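Local coordinates for conserved hypothetical secreted protein (Helicobacter pylori, PDB 4RNZ), which determines cell shape and is an M23B-family metallopeptidase that binds zinc and probably cleaves peptides of peptidoglycan, at residues 193-197 and 223-227; 266-271 and 286-292. Residue numbers count along the deposited sequence, not the author numbering.

Contact 1 of 2, residues 193-197 and 223-227; sequences TPVKY and DYAAK. With ZN (zinc ion), chain B.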
loop_
_atom_site.group_PDB
_atom_site.type_symbol
_atom_site.label_atom_id
_atom_site.label_comp_id
_atom_site.label_asym_id
_atom_site.label_seq_id
_atom_site.Cartn_x
_atom_site.Cartn_y
_atom_site.Cartn_z
ATOM N N THR A 193 11.623 1.325 16.030
ATOM C CA THR A 193 11.514 -0.083 16.288
ATOM C C THR A 193 10.591 -0.289 17.491
ATOM O O THR A 193 10.815 0.310 18.519
ATOM C CB THR A 193 12.897 -0.640 16.595
ATOM O OG1 THR A 193 13.732 -0.446 15.455
ATOM C CG2 THR A 193 12.823 -2.085 16.917
ATOM N N PRO A 194 9.538 -1.127 17.344
ATOM C CA PRO A 194 8.442 -1.180 18.316
ATOM C C PRO A 194 8.615 -2.157 19.466
ATOM O O PRO A 194 7.714 -2.270 20.283
ATOM C CB PRO A 194 7.243 -1.628 17.463
ATOM C CG PRO A 194 7.838 -2.457 16.391
ATOM C CD PRO A 194 9.210 -1.871 16.114
ATOM N N VAL A 195 9.742 -2.864 19.522
ATOM C CA VAL A 195 9.949 -3.907 20.539
ATOM C C VAL A 195 11.444 -4.110 20.760
ATOM O O VAL A 195 12.264 -3.759 19.889
ATOM C CB VAL A 195 9.294 -5.239 20.102
ATOM C CG1 VAL A 195 10.060 -5.888 18.952
ATOM C CG2 VAL A 195 9.166 -6.208 21.260
ATOM N N LYS A 196 11.815 -4.617 21.934
ATOM C CA LYS A 196 13.201 -5.012 22.151
ATOM C C LYS A 196 13.345 -6.431 21.649
ATOM O O LYS A 196 12.840 -7.350 22.247
ATOM C CB LYS A 196 13.591 -4.958 23.634
ATOM C CG LYS A 196 15.099 -5.088 23.819
ATOM C CD LYS A 196 15.751 -3.724 23.674
ATOM C CE LYS A 196 17.288 -3.761 23.730
ATOM N NZ LYS A 196 17.766 -2.341 23.710
ATOM N N TYR A 197 14.000 -6.606 20.523
ATOM C CA TYR A 197 14.102 -7.924 19.916
ATOM C C TYR A 197 15.466 -8.510 20.188
ATOM O O TYR A 197 16.417 -7.754 20.367
ATOM C CB TYR A 197 13.862 -7.842 18.420
ATOM C CG TYR A 197 14.843 -7.018 17.643
ATOM C CD1 TYR A 197 14.630 -5.658 17.430
ATOM C CD2 TYR A 197 15.967 -7.608 17.078
ATOM C CE1 TYR A 197 15.537 -4.898 16.691
ATOM C CE2 TYR A 197 16.877 -6.873 16.328
ATOM C CZ TYR A 197 16.651 -5.523 16.133
ATOM O OH TYR A 197 17.550 -4.804 15.409
ATOM N N ASP A 223 9.554 -10.086 11.351
ATOM C CA ASP A 223 9.350 -10.895 12.550
ATOM C C ASP A 223 10.490 -10.612 13.508
ATOM O O ASP A 223 11.664 -10.824 13.187
ATOM C CB ASP A 223 9.282 -12.386 12.211
ATOM C CG ASP A 223 7.998 -12.759 11.507
ATOM O OD1 ASP A 223 7.062 -11.942 11.486
ATOM O OD2 ASP A 223 7.911 -13.871 10.969
ATOM N N TYR A 224 10.128 -10.092 14.674
ATOM C CA TYR A 224 11.101 -9.731 15.700
ATOM C C TYR A 224 10.996 -10.788 16.766
ATOM O O TYR A 224 9.953 -10.892 17.411
ATOM C CB TYR A 224 10.754 -8.400 16.344
ATOM C CG TYR A 224 10.970 -7.141 15.520
ATOM C CD1 TYR A 224 12.248 -6.654 15.243
ATOM C CD2 TYR A 224 9.874 -6.391 15.073
ATOM C CE1 TYR A 224 12.426 -5.487 14.522
ATOM C CE2 TYR A 224 10.046 -5.229 14.366
ATOM C CZ TYR A 224 11.322 -4.773 14.096
ATOM O OH TYR A 224 11.464 -3.605 13.383
ATOM N N ALA A 225 12.034 -11.597 16.923
ATOM C CA ALA A 225 12.058 -12.574 18.020
ATOM C C ALA A 225 12.199 -11.803 19.330
ATOM O O ALA A 225 13.065 -10.950 19.466
ATOM C CB ALA A 225 13.202 -13.567 17.845
ATOM N N ALA A 226 11.298 -12.057 20.261
ATOM C CA ALA A 226 11.342 -11.418 21.556
ATOM C C ALA A 226 10.753 -12.324 22.601
ATOM O O ALA A 226 10.002 -13.230 22.293
ATOM C CB ALA A 226 10.566 -10.129 21.526
ATOM N N LYS A 227 11.055 -12.021 23.848
ATOM C CA LYS A 227 10.503 -12.746 24.983
ATOM C C LYS A 227 9.022 -12.548 25.115
ATOM O O LYS A 227 8.493 -11.439 24.934
ATOM C CB LYS A 227 11.181 -12.292 26.277
ATOM C CG LYS A 227 10.591 -12.929 27.525
ATOM C CD LYS A 227 11.551 -12.879 28.695
ATOM C CE LYS A 227 11.053 -13.746 29.836
ATOM N NZ LYS A 227 12.195 -14.111 30.716
HETATM ZN ZN ZN B . 5.777 -12.268 10.023
HETATM O O HOH W 1 13.892 -2.552 13.527
#

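Contact 2 of 2, residues 266-271 and 286-292; sequences HMSAFA and IGRVGST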
loop_
_atom_site.group_PDB
_atom_site.type_symbol
_atom_site.label_atom_id
_atom_site.label_comp_id
_atom_site.label_asym_id
_atom_site.label_seq_id
_atom_site.Cartn_x
_atom_site.Cartn_y
_atom_site.Cartn_z
ATOM N N HIS A 266 0.532 -11.109 16.835
ATOM C CA HIS A 266 0.894 -12.179 17.737
ATOM C C HIS A 266 0.986 -11.718 19.191
ATOM O O HIS A 266 1.772 -12.252 19.949
ATOM C CB HIS A 266 2.190 -12.878 17.304
ATOM C CG HIS A 266 2.135 -13.429 15.913
ATOM N ND1 HIS A 266 1.289 -14.453 15.555
ATOM C CD2 HIS A 266 2.804 -13.085 14.788
ATOM C CE1 HIS A 266 1.442 -14.719 14.272
ATOM N NE2 HIS A 266 2.351 -13.898 13.784
ATOM N N MET A 267 0.174 -10.755 19.582
ATOM C CA MET A 267 0.273 -10.202 20.914
ATOM C C MET A 267 -0.303 -11.183 21.942
ATOM O O MET A 267 -1.203 -11.957 21.623
ATOM C CB MET A 267 -0.479 -8.884 21.001
ATOM C CG MET A 267 0.067 -7.786 20.124
ATOM S SD MET A 267 -0.571 -6.222 20.707
ATOM C CE MET A 267 0.009 -5.232 19.344
ATOM N N SER A 268 0.227 -11.153 23.167
ATOM C CA SER A 268 -0.362 -11.909 24.278
ATOM C C SER A 268 -1.438 -11.065 24.932
ATOM O O SER A 268 -2.356 -11.606 25.538
ATOM C CB SER A 268 0.690 -12.366 25.297
ATOM O OG SER A 268 1.474 -11.280 25.757
ATOM N N ALA A 269 -1.379 -9.748 24.759
ATOM C CA ALA A 269 -2.345 -8.849 25.398
ATOM C C ALA A 269 -2.273 -7.455 24.803
ATOM O O ALA A 269 -1.207 -7.025 24.337
ATOM C CB ALA A 269 -2.067 -8.774 26.904
ATOM N N PHE A 270 -3.394 -6.743 24.845
ATOM C CA PHE A 270 -3.463 -5.344 24.441
ATOM C C PHE A 270 -3.295 -4.479 25.679
ATOM O O PHE A 270 -3.613 -4.920 26.777
ATOM C CB PHE A 270 -4.822 -5.035 23.808
ATOM C CG PHE A 270 -5.196 -5.969 22.688
ATOM C CD1 PHE A 270 -4.435 -6.013 21.523
ATOM C CD2 PHE A 270 -6.321 -6.793 22.791
ATOM C CE1 PHE A 270 -4.769 -6.875 20.489
ATOM C CE2 PHE A 270 -6.665 -7.656 21.762
ATOM C CZ PHE A 270 -5.892 -7.692 20.606
ATOM N N ALA A 271 -2.825 -3.251 25.505
ATOM C CA ALA A 271 -2.717 -2.315 26.625
ATOM C C ALA A 271 -4.115 -1.972 27.142
ATOM O O ALA A 271 -5.009 -1.711 26.354
ATOM C CB ALA A 271 -2.022 -1.033 26.186
ATOM N N ILE A 286 1.304 -0.442 23.407
ATOM C CA ILE A 286 0.048 -0.926 22.845
ATOM C C ILE A 286 -0.238 -2.391 23.175
ATOM O O ILE A 286 -1.325 -2.890 22.872
ATOM C CB ILE A 286 -0.018 -0.679 21.316
ATOM C CG1 ILE A 286 1.167 -1.317 20.582
ATOM C CG2 ILE A 286 -0.016 0.808 21.037
ATOM C CD1 ILE A 286 1.032 -1.214 19.066
ATOM N N GLY A 287 0.689 -3.059 23.856
ATOM C CA GLY A 287 0.496 -4.446 24.221
ATOM C C GLY A 287 1.785 -5.173 24.562
ATOM O O GLY A 287 2.797 -4.556 24.904
ATOM N N ARG A 288 1.744 -6.488 24.428
ATOM C CA ARG A 288 2.817 -7.344 24.827
ATOM C C ARG A 288 2.945 -8.460 23.837
ATOM O O ARG A 288 1.930 -8.960 23.318
ATOM C CB ARG A 288 2.520 -7.953 26.204
ATOM C CG ARG A 288 2.570 -6.995 27.378
ATOM C CD ARG A 288 2.217 -7.771 28.655
ATOM N NE ARG A 288 2.345 -6.964 29.861
ATOM C CZ ARG A 288 3.468 -6.832 30.572
ATOM N NH1 ARG A 288 4.589 -7.442 30.213
ATOM N NH2 ARG A 288 3.468 -6.088 31.651
ATOM N N VAL A 289 4.177 -8.898 23.620
ATOM C CA VAL A 289 4.472 -9.988 22.703
ATOM C C VAL A 289 3.837 -11.300 23.164
ATOM O O VAL A 289 3.839 -11.630 24.360
ATOM C CB VAL A 289 5.996 -10.214 22.595
ATOM C CG1 VAL A 289 6.334 -11.488 21.843
ATOM C CG2 VAL A 289 6.667 -9.028 21.927
ATOM N N GLY A 290 3.312 -12.065 22.214
ATOM C CA GLY A 290 2.851 -13.431 22.490
ATOM C C GLY A 290 3.357 -14.375 21.432
ATOM O O GLY A 290 4.317 -14.068 20.712
ATOM N N SER A 291 2.726 -15.541 21.346
ATOM C CA SER A 291 2.805 -16.361 20.132
ATOM C C SER A 291 1.407 -16.757 19.606
ATOM O O SER A 291 1.267 -17.802 18.964
ATOM C CB SER A 291 3.645 -17.601 20.389
ATOM O OG SER A 291 2.911 -18.499 21.179
ATOM N N THR A 292 0.390 -15.911 19.840
ATOM C CA THR A 292 -0.991 -16.185 19.375
ATOM C C THR A 292 -1.018 -16.290 17.855
ATOM O O THR A 292 -0.213 -15.655 17.178
ATOM C CB THR A 292 -2.057 -15.124 19.841
ATOM O OG1 THR A 292 -1.617 -13.781 19.563
ATOM C CG2 THR A 292 -2.396 -15.267 21.342
#

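Contact 1 of 2, residues 193-197 and 223-227
Residues 193-197 form an irregular loop that lies over Tyr224, on the strand whose Asp223 binds zinc. No direct hydrogen bond joins the two segments. Thr193 makes a bridged contact instead: one water sits 2.9 Å from Thr193 OG1 and 2.7 Å from Tyr224 OH. Pro194 follows with a ring contact, its CD 3.9 Å from Tyr224 CE2. Val195 points toward the strand and fills the space beside the base of the tyrosine, with Val195 CG1 3.7 Å from Tyr224 CB. Val195 CG2 is 4.2 Å from Ala226 CB. The CA-to-CB bond of Lys196 points away, but its backbone atom Lys196 O lies 3.7 Å from Ala226 CB. Tyr197 ends the segment with an oblique ring pair: the Tyr197 and Tyr224 centroids are 5.1 Å apart and the planes meet at 36°. Asp223 stays out of reach of the loop, and its OD1 binds zinc at 2.0 Å with Glu34, His219 and His301. Alternation along the strand thus sends Asp223 to the metal and Tyr224 to the loop. Pro194 and Tyr224 also pack on Phe302 of strand 299-306, while Val195 and Ala226 touch Val289 of strand 285-289.

Contact 2 of 2, residues 266-271 and 286-292
This is an antiparallel strand pairing at one edge of a three-stranded sheet, where 269-270 is an outer strand and 285-289 the central one. Ala271 N donates to Ile286 O at 3.1 Å, and Arg288 N to Ala269 O at 3.0 Å. A beta bulge shifts the register between Met267 and Ala269. There Ser268 N bonds Arg288 O at 2.8 Å, and Ser268 OG bonds Val289 O at 2.8 Å. Glycine suits two tight positions: a CB on Gly287 would clash with Ala269 O, and one on Gly290 with His266 O. Met267 CE meets Ile286 CD1 at 4.2 Å. Beyond the strands, Thr292 OG1 donates to Met267 O at 2.8 Å. His266 ND1 donates to Thr292 O at 2.5 Å, almost in line, which fixes the imidazole. Its NE2 bonds zinc ligand Glu34. A histidine held beside the metal, not bound to it, is consistent with the active site of M23 metallopeptidases.

From the N terminus, contact 1 comes first. Strand 222-225 comes back to the loop before strand 199-202, closing a loop of 25 intervening residues. Contact 2 opens only after contact 1 has closed. It joins the corner between strands 260-267 and 269-270 to strand 285-289 across 14 residues. The two are therefore in series, neither nested nor crossed. Their centres lie about 12 Å apart and they meet at Val289: Val195 CG2 is 3.8 Å from Val289 CG2, and Lys227 O is 3.6 Å from Val289 CB. Together they tie the loop at 193-197 and the sheet holding strands 222-225 and 299-306 to the three-stranded sheet, near the zinc.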